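Acyl-CoA dehydrogenase (Bacillus anthracis, PDB 3OWA) binds FAD and probably catalyses the alpha,beta-dehydrogenation of acyl-CoA thioesters, passing the electrons on to an external acceptor. Local coordinates at residues K147-L153 with A193-Y199; K227-K231 with R399-I403; A283-A288 with L311-A315; R415-P419 with L493-D498; L457-K461 with V510-E514. One frame throughout, in Å; residues are numbered along the deposited sequence. Where two conformers were deposited one is given.

How the interactions relate
Interactions 1, 2, 3 and 5 are buried, while interaction 4 is only partly so. Interaction 1 is a backbone-bonded strand pair of the middle beta domain and binds the flavin directly. Interaction 2 joins a loop of that domain to helix 393-401 through two direct hydrogen bonds and a water. Interactions 3, 4 and 5 lie among helices, and their chemistry is mostly apolar. Interaction 3 has no polar bond between its helices, interaction 4 adds a salt bridge, and interaction 5 a water bridge. Interactions 4 and 5 share helix 490-520, with centres about 25 Å apart. Interactions 2 and 4 also touch the second subunit.

Interaction 1: K147-L153 with A193-Y199; sequences KLAAYAL and ADVFIVY. With FAD (flavin-adenine dinucleotide), chain E.
Tyr151 and Tyr199 meet where two parallel strands approach the flavin. CG of Tyr151 is anti to its own N (chi1 -174°), which turns the ring toward Tyr199. CD1 touches Ile197 CB at 3.9 Å. CD2 passes near FAD O2. CE1 and CZ then meet Tyr199, with CZ 3.4 Å from Tyr199 CE2. The tip, OH, is hydrogen-bonded to Tyr199 OH at 2.6 Å. The Tyr199 edge points at the Tyr151 face in an offset edge-to-face pair, planes at 81°. Leu153 CD1 makes a CH-pi contact over a Tyr199 face. The backbone of 147-153 also binds the flavin ring. FAD N3 donates to Tyr151 O at 2.8 Å, and Leu153 N to FAD O2 at 3.1 Å. In the parallel ladder Ala150 and Ala152 donate N-H to Val195 O and Ile197 O and accept from Ile197 N and Tyr199 N. Leu148 O accepts from Asp194 N and Val195 N. Helix 257-293 packs on both tyrosines, strand 206-213 extends the sheet, and helix 132-144 touches Lys147 and Ala149.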
# COMPACT_ATOMS: atom_id res chain seq x y z
N LYS A 147 -32.36 -0.38 -20.58
CA LYS A 147 -31.08 -0.45 -21.27
C LYS A 147 -30.01 -0.20 -20.21
O LYS A 147 -30.30 0.44 -19.19
CB LYS A 147 -31.00 0.61 -22.37
CG LYS A 147 -31.73 0.20 -23.66
CD LYS A 147 -31.44 1.17 -24.79
CE LYS A 147 -32.16 0.72 -26.06
NZ LYS A 147 -31.30 0.96 -27.22
N LEU A 148 -28.81 -0.72 -20.46
CA LEU A 148 -27.64 -0.48 -19.61
C LEU A 148 -26.54 0.15 -20.44
O LEU A 148 -26.37 -0.17 -21.61
CB LEU A 148 -27.17 -1.80 -18.98
CG LEU A 148 -28.26 -2.35 -18.03
CD1 LEU A 148 -27.90 -3.79 -17.61
CD2 LEU A 148 -28.50 -1.40 -16.81
N ALA A 149 -25.79 1.04 -19.82
CA ALA A 149 -24.76 1.81 -20.54
C ALA A 149 -23.29 1.48 -20.15
O ALA A 149 -23.00 0.98 -19.03
CB ALA A 149 -25.03 3.31 -20.34
N ALA A 150 -22.38 1.83 -21.05
CA ALA A 150 -20.94 1.70 -20.82
C ALA A 150 -20.29 2.88 -21.54
O ALA A 150 -20.88 3.51 -22.43
CB ALA A 150 -20.44 0.39 -21.41
N TYR A 151 -19.04 3.14 -21.17
CA TYR A 151 -18.29 4.27 -21.71
C TYR A 151 -16.98 3.74 -22.30
O TYR A 151 -16.21 3.06 -21.60
CB TYR A 151 -17.96 5.17 -20.53
CG TYR A 151 -17.31 6.49 -20.84
CD1 TYR A 151 -18.04 7.53 -21.44
CD2 TYR A 151 -15.97 6.74 -20.49
CE1 TYR A 151 -17.44 8.79 -21.66
CE2 TYR A 151 -15.37 8.00 -20.73
CZ TYR A 151 -16.13 9.01 -21.32
OH TYR A 151 -15.55 10.25 -21.56
N ALA A 152 -16.70 4.06 -23.56
CA ALA A 152 -15.60 3.38 -24.27
C ALA A 152 -14.64 4.44 -24.85
O ALA A 152 -14.81 4.91 -26.01
CB ALA A 152 -16.15 2.50 -25.37
N LEU A 153 -13.64 4.81 -24.06
CA LEU A 153 -12.65 5.80 -24.45
C LEU A 153 -11.25 5.17 -24.63
O LEU A 153 -10.60 5.36 -25.64
CB LEU A 153 -12.58 6.88 -23.39
CG LEU A 153 -11.51 7.99 -23.50
CD1 LEU A 153 -11.55 8.71 -24.84
CD2 LEU A 153 -11.63 8.99 -22.34
N ALA A 193 -23.91 -4.42 -21.52
CA ALA A 193 -24.33 -3.08 -21.90
C ALA A 193 -25.06 -3.12 -23.25
O ALA A 193 -24.66 -3.84 -24.18
CB ALA A 193 -23.09 -2.08 -22.00
N ASP A 194 -26.11 -2.32 -23.36
CA ASP A 194 -26.86 -2.16 -24.61
C ASP A 194 -26.34 -0.98 -25.40
O ASP A 194 -26.50 -0.92 -26.62
CB ASP A 194 -28.32 -1.91 -24.24
CG ASP A 194 -28.94 -3.12 -23.54
OD1 ASP A 194 -29.04 -4.17 -24.20
OD2 ASP A 194 -29.28 -3.06 -22.33
N VAL A 195 -25.76 -0.03 -24.68
CA VAL A 195 -25.38 1.24 -25.28
C VAL A 195 -23.97 1.58 -24.86
O VAL A 195 -23.64 1.50 -23.65
CB VAL A 195 -26.34 2.35 -24.80
CG1 VAL A 195 -25.85 3.73 -25.30
CG2 VAL A 195 -27.75 2.10 -25.29
N PHE A 196 -23.14 1.97 -25.82
CA PHE A 196 -21.73 2.36 -25.52
C PHE A 196 -21.46 3.78 -26.06
O PHE A 196 -21.73 4.06 -27.22
CB PHE A 196 -20.68 1.44 -26.24
CG PHE A 196 -20.72 -0.00 -25.79
CD1 PHE A 196 -21.73 -0.86 -26.24
CD2 PHE A 196 -19.76 -0.50 -24.89
CE1 PHE A 196 -21.81 -2.18 -25.83
CE2 PHE A 196 -19.81 -1.82 -24.45
CZ PHE A 196 -20.83 -2.69 -24.93
N ILE A 197 -20.92 4.64 -25.21
CA ILE A 197 -20.47 5.96 -25.64
C ILE A 197 -19.05 5.74 -26.14
O ILE A 197 -18.18 5.48 -25.36
CB ILE A 197 -20.42 6.96 -24.47
CG1 ILE A 197 -21.80 7.01 -23.75
CG2 ILE A 197 -19.94 8.39 -24.99
CD1 ILE A 197 -23.01 7.39 -24.63
N VAL A 198 -18.87 5.78 -27.45
CA VAL A 198 -17.58 5.44 -28.05
C VAL A 198 -16.88 6.68 -28.65
O VAL A 198 -17.50 7.46 -29.35
CB VAL A 198 -17.80 4.45 -29.20
CG1 VAL A 198 -16.49 4.13 -29.90
CG2 VAL A 198 -18.55 3.16 -28.70
N TYR A 199 -15.58 6.83 -28.43
CA TYR A 199 -14.86 7.95 -29.02
C TYR A 199 -14.04 7.44 -30.17
O TYR A 199 -13.42 6.37 -30.04
CB TYR A 199 -13.90 8.51 -27.98
CG TYR A 199 -14.58 9.28 -26.89
CD1 TYR A 199 -14.72 10.68 -26.99
CD2 TYR A 199 -15.03 8.65 -25.74
CE1 TYR A 199 -15.32 11.42 -25.96
CE2 TYR A 199 -15.64 9.39 -24.71
CZ TYR A 199 -15.77 10.75 -24.81
OH TYR A 199 -16.35 11.45 -23.74
PA FAD E . -0.76 4.46 -18.93
O1A FAD E . 0.04 3.64 -19.91
O2A FAD E . -1.47 5.64 -19.50
O5B FAD E . 0.14 4.92 -17.71
C5B FAD E . 1.18 4.13 -17.18
C4B FAD E . 1.94 4.90 -16.11
O4B FAD E . 2.57 6.06 -16.68
C3B FAD E . 1.01 5.38 -15.01
O3B FAD E . 1.66 5.40 -13.74
C2B FAD E . 0.78 6.82 -15.42
O2B FAD E . 0.44 7.63 -14.33
C1B FAD E . 2.12 7.20 -15.97
N9A FAD E . 2.01 8.34 -16.88
C8A FAD E . 1.27 8.42 -18.04
N7A FAD E . 1.43 9.64 -18.59
C5A FAD E . 2.28 10.33 -17.82
C6A FAD E . 2.82 11.64 -17.92
N6A FAD E . 2.57 12.42 -18.98
N1A FAD E . 3.68 12.07 -16.94
C2A FAD E . 4.03 11.24 -15.88
N3A FAD E . 3.53 9.94 -15.80
C4A FAD E . 2.66 9.51 -16.74
N1 FAD E . -11.62 3.21 -19.67
C2 FAD E . -12.81 3.60 -20.23
O2 FAD E . -12.85 4.50 -21.04
N3 FAD E . -14.01 2.98 -19.91
C4 FAD E . -14.04 1.95 -19.03
O4 FAD E . -15.15 1.44 -18.76
C4X FAD E . -12.84 1.55 -18.44
N5 FAD E . -12.84 0.48 -17.57
C5X FAD E . -11.65 0.02 -17.02
C6 FAD E . -11.70 -1.07 -16.14
C7 FAD E . -10.51 -1.56 -15.61
C7M FAD E . -10.55 -2.74 -14.67
C8 FAD E . -9.30 -0.93 -15.97
C8M FAD E . -7.96 -1.35 -15.45
C9 FAD E . -9.27 0.19 -16.80
C9A FAD E . -10.44 0.67 -17.34
N10 FAD E . -10.42 1.78 -18.17
C10 FAD E . -11.61 2.18 -18.76
C1' FAD E . -9.11 2.43 -18.60
C2' FAD E . -8.34 3.10 -17.46
O2' FAD E . -9.03 4.08 -16.71
C3' FAD E . -6.73 3.33 -17.85
O3' FAD E . -6.14 2.22 -17.26
C4' FAD E . -6.19 4.45 -17.42
O4' FAD E . -6.97 5.51 -17.97
C5' FAD E . -4.68 4.68 -17.53
O5' FAD E . -4.26 4.12 -18.74
P FAD E . -3.17 2.98 -18.86
O1P FAD E . -3.66 1.84 -18.00
O2P FAD E . -2.96 2.63 -20.30
O3P FAD E . -1.84 3.53 -18.16
O HOH W 1 -29.77 -0.92 -27.67

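Interaction 2: K227-K231 with R399-I403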
# COMPACT_ATOMS: atom_id res chain seq x y z
N LYS A 227 -8.82 -10.30 -13.66
CA LYS A 227 -8.41 -9.09 -12.97
C LYS A 227 -7.98 -9.39 -11.55
O LYS A 227 -8.52 -10.33 -10.93
CB LYS A 227 -9.59 -8.06 -12.88
CG LYS A 227 -10.15 -7.72 -14.29
CD LYS A 227 -11.04 -6.44 -14.33
CE LYS A 227 -12.34 -6.47 -13.47
NZ LYS A 227 -13.16 -7.70 -13.67
N MSE A 228 -7.23 -8.46 -10.98
CA MSE A 228 -6.83 -8.60 -9.55
C MSE A 228 -8.02 -8.54 -8.60
O MSE A 228 -8.10 -9.27 -7.59
CB MSE A 228 -5.97 -7.44 -9.14
CG MSE A 228 -5.39 -7.61 -7.68
SE MSE A 228 -4.42 -6.07 -7.17
CE MSE A 228 -2.82 -6.15 -8.30
N GLY A 229 -8.89 -7.58 -8.87
CA GLY A 229 -10.00 -7.28 -7.97
C GLY A 229 -11.20 -6.78 -8.77
O GLY A 229 -11.20 -6.88 -9.99
N ILE A 230 -12.19 -6.21 -8.07
CA ILE A 230 -13.51 -5.91 -8.68
C ILE A 230 -13.90 -6.98 -9.70
O ILE A 230 -14.37 -6.72 -10.81
CB ILE A 230 -13.64 -4.46 -9.24
CG1 ILE A 230 -12.65 -4.15 -10.37
CG2 ILE A 230 -13.55 -3.45 -8.08
CD1 ILE A 230 -12.93 -2.79 -11.14
N LYS A 231 -13.71 -8.22 -9.31
CA LYS A 231 -13.96 -9.34 -10.22
C LYS A 231 -15.38 -9.47 -10.71
O LYS A 231 -15.61 -9.96 -11.78
CB LYS A 231 -13.56 -10.64 -9.52
CG LYS A 231 -12.01 -10.76 -9.35
CD LYS A 231 -11.69 -12.06 -8.62
CE LYS A 231 -10.20 -12.32 -8.63
NZ LYS A 231 -9.90 -13.73 -8.19
N ARG A 399 -8.09 -6.03 -2.48
CA ARG A 399 -7.88 -6.22 -3.95
C ARG A 399 -8.68 -5.22 -4.80
O ARG A 399 -8.16 -4.67 -5.75
CB ARG A 399 -8.17 -7.65 -4.42
CG ARG A 399 -7.15 -8.71 -3.93
CD ARG A 399 -7.46 -10.12 -4.43
NE ARG A 399 -8.67 -10.66 -3.80
CZ ARG A 399 -9.89 -10.66 -4.32
NH1 ARG A 399 -10.12 -10.17 -5.54
NH2 ARG A 399 -10.89 -11.21 -3.63
N ASP A 400 -9.91 -4.90 -4.40
CA ASP A 400 -10.74 -4.01 -5.20
C ASP A 400 -10.14 -2.61 -5.20
O ASP A 400 -10.33 -1.85 -6.16
CB ASP A 400 -12.18 -3.92 -4.62
CG ASP A 400 -12.99 -5.23 -4.73
OD1 ASP A 400 -12.62 -6.21 -5.46
OD2 ASP A 400 -14.07 -5.27 -4.06
N SER A 401 -9.52 -2.20 -4.09
CA SER A 401 -9.12 -0.81 -3.88
C SER A 401 -8.05 -0.41 -4.90
O SER A 401 -8.02 0.74 -5.36
CB SER A 401 -8.51 -0.67 -2.46
OG SER A 401 -7.82 0.57 -2.28
N ARG A 402 -7.22 -1.36 -5.27
CA ARG A 402 -5.93 -0.98 -5.94
C ARG A 402 -6.15 -0.20 -7.27
O ARG A 402 -5.33 0.71 -7.67
CB ARG A 402 -5.06 -2.24 -6.10
CG ARG A 402 -3.64 -1.98 -6.72
CD ARG A 402 -2.93 -0.95 -5.76
NE ARG A 402 -1.66 -0.41 -6.25
CZ ARG A 402 -1.53 0.60 -7.12
NH1 ARG A 402 -2.58 1.22 -7.64
NH2 ARG A 402 -0.32 1.01 -7.45
N ILE A 403 -7.25 -0.50 -7.94
CA ILE A 403 -7.53 0.07 -9.26
C ILE A 403 -7.97 1.52 -9.11
O ILE A 403 -7.86 2.32 -10.06
CB ILE A 403 -8.54 -0.81 -10.11
CG1 ILE A 403 -8.73 -0.34 -11.57
CG2 ILE A 403 -9.93 -0.82 -9.45
CD1 ILE A 403 -7.47 -0.34 -12.38
O HOH W 2 -12.92 -8.86 -6.40
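The loop 227-231 runs past residues 399-403, with Gly229 nearest Asp400, their CA atoms 4.3 Å apart. Two side chains of the helix take hold of the loop backbone. Arg399 NH1 donates to Met228 O at 3.0 Å. The bond is nearly straight, at 165°, and uses a lone pair in the carbonyl plane. The oxygen sits at the edge of the guanidinium. A bend at chi3 (-69°) turns the arginine head back onto this carbonyl. Asp400 OD1 accepts from Ile230 N at 2.6 Å, and the N-H comes from above the carboxylate plane. Water 2 links the two grips: it donates to Asp400 OD1 and accepts from Arg399 NH1 and Lys231 N. Apolar atoms fill in beside them. Ile230 CG2 rests on Asp400 CB at 3.8 Å, and Ile230 CD1 meets Ile403 CG2 at 4.0 Å. The selenium of Met228 lies 4.0 Å from Arg402 CB. Salt bridges from Glu395 to Arg399 and from Arg396 to Asp400 probably help fix the two helix side chains. Lys227 and Ile403 also touch FAD. Helix 358-383 packs on Ser401, and Arg402 forms a salt bridge with Asp377 of the second subunit, so the loop, the helix and the dimer interface come together here.

Interaction 3: A283-A288 with L311-A315; sequences AVEISA and LANMA
Met314, a selenomethionine, bends at chi3 (72°), and this brings its CE up to Ser287 and Ala283. CE lies 3.7 Å from Ser287 OG and 3.9 Å from Ala283 O. Ser287 has OG anti to its carbonyl carbon (chi1 -58°), which places the hydroxyl beside its own N. OG then donates to Ala283 O at 2.7 Å. That oxygen also accepts from Ser287 N, and the two donors reach it from opposite faces of its plane. The methyl of Met314 therefore covers a hydroxyl that is bonded to its own helix through Ala283 O. Leu311 CD2 sits against Ser287 CB at 3.8 Å and against Ala288 N. Val284 and Met314 lie side by side, pointing opposite ways, with Val284 CG2 3.9 Å from Met314 CB. The contact is buried. The two segments run antiparallel, their axes at 163° and 10.2 Å apart at closest. Such up-and-down packing of long helices is characteristic of the C-terminal helical domain of acyl-CoA dehydrogenases, here between helices 257-293 and 305-336.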
# COMPACT_ATOMS: atom_id res chain seq x y z
N ALA A 283 -14.41 -0.35 5.91
CA ALA A 283 -13.19 -0.94 6.41
C ALA A 283 -13.00 -0.60 7.91
O ALA A 283 -12.56 -1.45 8.68
CB ALA A 283 -11.96 -0.44 5.60
N VAL A 284 -13.28 0.64 8.29
CA VAL A 284 -13.18 1.00 9.70
C VAL A 284 -14.10 0.10 10.53
O VAL A 284 -13.69 -0.47 11.53
CB VAL A 284 -13.48 2.48 9.94
CG1 VAL A 284 -13.67 2.77 11.49
CG2 VAL A 284 -12.34 3.39 9.39
N GLU A 285 -15.34 -0.03 10.06
CA GLU A 285 -16.36 -0.78 10.75
C GLU A 285 -16.01 -2.26 10.96
O GLU A 285 -16.06 -2.77 12.07
CB GLU A 285 -17.69 -0.66 10.00
CG GLU A 285 -18.81 -1.46 10.64
CD GLU A 285 -20.18 -1.28 9.94
OE1 GLU A 285 -21.20 -1.54 10.64
OE2 GLU A 285 -20.24 -0.92 8.71
N ILE A 286 -15.63 -2.94 9.88
CA ILE A 286 -15.30 -4.35 10.02
C ILE A 286 -14.00 -4.60 10.80
O ILE A 286 -13.88 -5.61 11.48
CB ILE A 286 -15.34 -5.12 8.68
CG1 ILE A 286 -14.18 -4.71 7.78
CG2 ILE A 286 -16.68 -4.88 8.01
CD1 ILE A 286 -14.30 -5.31 6.36
N SER A 287 -13.08 -3.65 10.76
CA SER A 287 -11.87 -3.74 11.52
C SER A 287 -12.14 -3.53 13.00
O SER A 287 -11.53 -4.19 13.82
CB SER A 287 -10.82 -2.71 11.03
OG SER A 287 -10.56 -2.95 9.66
N ALA A 288 -13.06 -2.62 13.33
CA ALA A 288 -13.37 -2.34 14.73
C ALA A 288 -14.13 -3.52 15.29
O ALA A 288 -13.85 -3.96 16.41
CB ALA A 288 -14.20 -1.07 14.85
N LEU A 311 -6.67 2.07 14.08
CA LEU A 311 -8.06 2.49 13.95
C LEU A 311 -8.26 3.99 13.95
O LEU A 311 -9.08 4.50 13.17
CB LEU A 311 -8.98 1.86 15.02
CG LEU A 311 -9.34 0.37 14.88
CD1 LEU A 311 -10.13 -0.10 16.07
CD2 LEU A 311 -10.17 0.07 13.58
N ALA A 312 -7.53 4.70 14.81
CA ALA A 312 -7.63 6.16 14.88
C ALA A 312 -7.10 6.86 13.62
O ALA A 312 -7.66 7.87 13.19
CB ALA A 312 -6.90 6.69 16.15
N ASN A 313 -6.00 6.35 13.05
CA ASN A 313 -5.47 6.91 11.83
C ASN A 313 -6.47 6.71 10.71
O ASN A 313 -6.76 7.62 9.95
CB ASN A 313 -4.12 6.25 11.46
CG ASN A 313 -2.98 6.67 12.36
OD1 ASN A 313 -3.04 7.71 13.00
ND2 ASN A 313 -1.91 5.85 12.39
N MSE A 314 -7.04 5.51 10.65
CA MSE A 314 -8.00 5.16 9.61
C MSE A 314 -9.21 6.08 9.69
O MSE A 314 -9.64 6.62 8.66
CB MSE A 314 -8.45 3.72 9.75
CG MSE A 314 -7.32 2.71 9.43
SE MSE A 314 -7.77 0.98 10.22
CE MSE A 314 -9.19 0.45 9.03
N ALA A 315 -9.72 6.26 10.90
CA ALA A 315 -10.94 7.06 11.11
C ALA A 315 -10.70 8.56 10.87
O ALA A 315 -11.57 9.23 10.35
CB ALA A 315 -11.47 6.83 12.46

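Interaction 4: R415-P419 with L493-D498; sequences RLIVP and LVNIAD
Pro419 packs on Leu493 and Ile496 where two helices of the acyl-CoA dehydrogenase C-terminal helical region cross, their short axes at 81° and 7.7 Å apart. This is the tight, buried side, where side chains press on the facing backbone. Pro419 CG reaches Leu493 O at 3.4 Å and Ile496 CG2 at 3.9 Å. Ala497 CB comes within 3.1 Å of Arg415 O. Val418 CB lies beside the same methyl. The other side is partly exposed. There Leu416 CD2 meets Leu493 CD1 and Val494 CG2, at 4.0 and 4.1 Å. Leu416 also touches FAD, and Leu306 of the second subunit packs on it and on Val494. Arg415 spans this side with its chain extended from CG to NE, and CD lies 3.9 Å from Val494 CG1. Glu370 is a second acidic partner for its guanidinium, through NH1. The first is a salt bridge to Asp498: Arg415 NE donates to the syn lone pair of Asp498 OD1 at 2.6 Å, with the guanidinium and carboxylate planes 85° apart.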
# COMPACT_ATOMS: atom_id res chain seq x y z
N ARG A 415 -2.56 14.60 -10.17
CA ARG A 415 -1.67 15.50 -9.46
C ARG A 415 -1.02 16.52 -10.38
O ARG A 415 -0.96 17.70 -10.03
CB ARG A 415 -0.56 14.74 -8.70
CG ARG A 415 -1.04 14.11 -7.38
CD ARG A 415 0.03 13.14 -6.83
NE ARG A 415 -0.18 12.91 -5.40
CZ ARG A 415 -0.46 11.72 -4.85
NH1 ARG A 415 -0.63 11.63 -3.53
NH2 ARG A 415 -0.54 10.64 -5.61
N LEU A 416 -0.55 16.08 -11.53
CA LEU A 416 0.15 16.95 -12.46
C LEU A 416 -0.71 18.09 -13.01
O LEU A 416 -0.20 19.15 -13.32
CB LEU A 416 0.72 16.16 -13.63
CG LEU A 416 1.86 15.22 -13.31
CD1 LEU A 416 2.09 14.37 -14.54
CD2 LEU A 416 3.11 16.04 -12.97
N ILE A 417 -2.01 17.87 -13.11
CA ILE A 417 -2.86 18.89 -13.68
C ILE A 417 -3.29 19.97 -12.69
O ILE A 417 -3.68 21.06 -13.11
CB ILE A 417 -4.11 18.30 -14.38
CG1 ILE A 417 -5.03 17.58 -13.38
CG2 ILE A 417 -3.67 17.38 -15.54
CD1 ILE A 417 -6.13 16.79 -14.07
N VAL A 418 -3.21 19.67 -11.39
CA VAL A 418 -3.61 20.65 -10.39
C VAL A 418 -2.87 22.03 -10.45
O VAL A 418 -3.53 23.09 -10.52
CB VAL A 418 -3.65 20.04 -8.94
CG1 VAL A 418 -3.70 21.15 -7.87
CG2 VAL A 418 -4.86 19.11 -8.79
N PRO A 419 -1.53 22.04 -10.41
CA PRO A 419 -0.90 23.38 -10.45
C PRO A 419 -1.20 24.18 -11.71
O PRO A 419 -1.42 25.38 -11.61
CB PRO A 419 0.60 23.07 -10.39
CG PRO A 419 0.66 21.70 -9.73
CD PRO A 419 -0.52 20.97 -10.27
N LEU A 493 5.81 19.75 -9.43
CA LEU A 493 4.36 19.88 -9.66
C LEU A 493 3.57 19.00 -8.68
O LEU A 493 2.55 19.41 -8.15
CB LEU A 493 3.97 19.53 -11.11
CG LEU A 493 4.50 20.46 -12.22
CD1 LEU A 493 4.23 19.86 -13.60
CD2 LEU A 493 3.87 21.84 -12.10
N VAL A 494 4.08 17.80 -8.46
CA VAL A 494 3.42 16.84 -7.58
C VAL A 494 3.51 17.29 -6.10
O VAL A 494 2.56 17.12 -5.34
CB VAL A 494 4.00 15.44 -7.79
CG1 VAL A 494 3.66 14.52 -6.62
CG2 VAL A 494 3.44 14.87 -9.08
N ASN A 495 4.63 17.91 -5.71
CA ASN A 495 4.75 18.52 -4.36
C ASN A 495 3.71 19.60 -4.12
O ASN A 495 3.10 19.67 -3.05
CB ASN A 495 6.16 19.08 -4.10
CG ASN A 495 7.20 18.00 -3.91
OD1 ASN A 495 6.88 16.86 -3.57
ND2 ASN A 495 8.46 18.34 -4.16
N ILE A 496 3.51 20.44 -5.13
CA ILE A 496 2.57 21.53 -5.05
C ILE A 496 1.16 20.94 -4.97
O ILE A 496 0.37 21.34 -4.12
CB ILE A 496 2.72 22.49 -6.26
CG1 ILE A 496 4.05 23.25 -6.17
CG2 ILE A 496 1.55 23.46 -6.34
CD1 ILE A 496 4.49 23.84 -7.46
N ALA A 497 0.88 19.98 -5.84
CA ALA A 497 -0.40 19.27 -5.83
C ALA A 497 -0.68 18.61 -4.50
O ALA A 497 -1.82 18.66 -4.03
CB ALA A 497 -0.47 18.26 -6.97
N ASP A 498 0.34 18.01 -3.88
CA ASP A 498 0.19 17.37 -2.57
C ASP A 498 -0.06 18.40 -1.47
O ASP A 498 -0.86 18.17 -0.56
CB ASP A 498 1.41 16.51 -2.23
CG ASP A 498 1.59 15.31 -3.20
OD1 ASP A 498 0.61 14.93 -3.89
OD2 ASP A 498 2.70 14.72 -3.26

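Interaction 5: L457-K461 with V510-E514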
# COMPACT_ATOMS: atom_id res chain seq x y z
N LEU A 457 -10.33 24.96 18.17
CA LEU A 457 -9.80 24.89 16.79
C LEU A 457 -8.87 26.06 16.41
O LEU A 457 -8.46 26.18 15.25
CB LEU A 457 -10.94 24.78 15.77
CG LEU A 457 -11.62 23.43 15.50
CD1 LEU A 457 -11.89 22.62 16.77
CD2 LEU A 457 -12.90 23.59 14.69
N ALA A 458 -8.52 26.90 17.38
CA ALA A 458 -7.63 28.05 17.14
C ALA A 458 -6.34 27.64 16.41
O ALA A 458 -5.97 28.24 15.41
CB ALA A 458 -7.29 28.76 18.46
N LEU A 459 -5.68 26.62 16.93
CA LEU A 459 -4.43 26.15 16.34
C LEU A 459 -4.64 25.62 14.90
O LEU A 459 -3.86 25.91 14.00
CB LEU A 459 -3.76 25.11 17.24
CG LEU A 459 -2.54 24.42 16.61
CD1 LEU A 459 -1.42 25.42 16.32
CD2 LEU A 459 -2.05 23.26 17.49
N GLN A 460 -5.72 24.87 14.69
CA GLN A 460 -5.95 24.24 13.38
C GLN A 460 -6.30 25.28 12.32
O GLN A 460 -5.84 25.18 11.19
CB GLN A 460 -6.99 23.11 13.48
CG GLN A 460 -6.49 21.91 14.33
CD GLN A 460 -6.39 22.21 15.83
OE1 GLN A 460 -7.25 22.88 16.39
NE2 GLN A 460 -5.34 21.71 16.46
N LYS A 461 -7.07 26.30 12.71
CA LYS A 461 -7.36 27.43 11.83
C LYS A 461 -6.08 28.17 11.46
O LYS A 461 -5.91 28.65 10.34
CB LYS A 461 -8.35 28.39 12.48
CG LYS A 461 -9.77 27.88 12.57
CD LYS A 461 -10.69 29.00 13.06
CE LYS A 461 -11.80 28.48 13.98
NZ LYS A 461 -12.25 29.49 15.01
N VAL A 510 -11.54 21.24 9.30
CA VAL A 510 -11.65 22.36 10.26
C VAL A 510 -13.03 23.01 10.20
O VAL A 510 -13.69 23.18 11.23
CB VAL A 510 -10.56 23.43 10.05
CG1 VAL A 510 -10.84 24.66 10.94
CG2 VAL A 510 -9.20 22.87 10.41
N LEU A 511 -13.46 23.34 8.99
CA LEU A 511 -14.70 24.08 8.78
C LEU A 511 -15.89 23.25 9.16
O LEU A 511 -16.84 23.77 9.75
CB LEU A 511 -14.81 24.61 7.35
CG LEU A 511 -13.81 25.72 7.00
CD1 LEU A 511 -13.93 26.12 5.53
CD2 LEU A 511 -14.02 26.93 7.91
N ARG A 512 -15.85 21.95 8.84
CA ARG A 512 -16.94 21.06 9.21
C ARG A 512 -17.07 20.94 10.73
O ARG A 512 -18.19 20.96 11.28
CB ARG A 512 -16.78 19.66 8.58
CG ARG A 512 -17.82 18.67 9.06
CD ARG A 512 -17.59 17.32 8.45
NE ARG A 512 -18.60 16.39 8.93
CZ ARG A 512 -18.59 15.09 8.69
NH1 ARG A 512 -17.62 14.56 7.94
NH2 ARG A 512 -19.56 14.33 9.18
N THR A 513 -15.93 20.83 11.41
CA THR A 513 -15.93 20.72 12.86
C THR A 513 -16.40 22.08 13.48
O THR A 513 -17.21 22.11 14.40
CB THR A 513 -14.54 20.28 13.39
OG1 THR A 513 -14.14 19.05 12.73
CG2 THR A 513 -14.57 20.10 14.91
N GLU A 514 -15.89 23.18 12.94
CA GLU A 514 -16.28 24.52 13.37
C GLU A 514 -17.78 24.72 13.22
O GLU A 514 -18.45 25.19 14.15
CB GLU A 514 -15.52 25.55 12.54
CG GLU A 514 -15.60 26.97 13.07
CD GLU A 514 -14.96 28.00 12.13
OE1 GLU A 514 -13.94 27.66 11.47
OE2 GLU A 514 -15.50 29.14 12.05
O HOH W 3 -14.00 30.98 13.52
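Glu514 OE2 takes a hydrogen bond of 2.8 Å from water 3, which in turn accepts from Lys461 NZ at 2.7 Å. The same carboxylate oxygen forms a salt bridge with Lys518, one turn further along its helix. The water thus joins the two charges. The direct approach of Lys461 NZ to Glu514 OE1 is 4.3 Å, too long for a salt bridge. It is the carbon chain of the lysine that touches the acid, with CE 3.4 Å from Glu514 OE1. The lysine chain runs nearly perpendicular to that of Glu514. Closer to its backbone, Lys461 packs with CG on Val510 CG1, and Gln460 CB packs on Val510 CG2, both at 3.8 Å. Val510 thus puts one methyl against each neighbour. Leu457, at the N-cap position, lays its CD2 against the backbone of the facing helix, 3.5 Å from Glu514 N and 3.6 Å from Val510 O. CD2 is also 3.9 Å from Thr513 CG2, and CD1 too comes near Thr513 CG2. The contact joins the first turn of helix 458-482 to helix 490-520. Helix 526-554 packs on Leu457, Gln460 and Thr513, so three helices meet around this point.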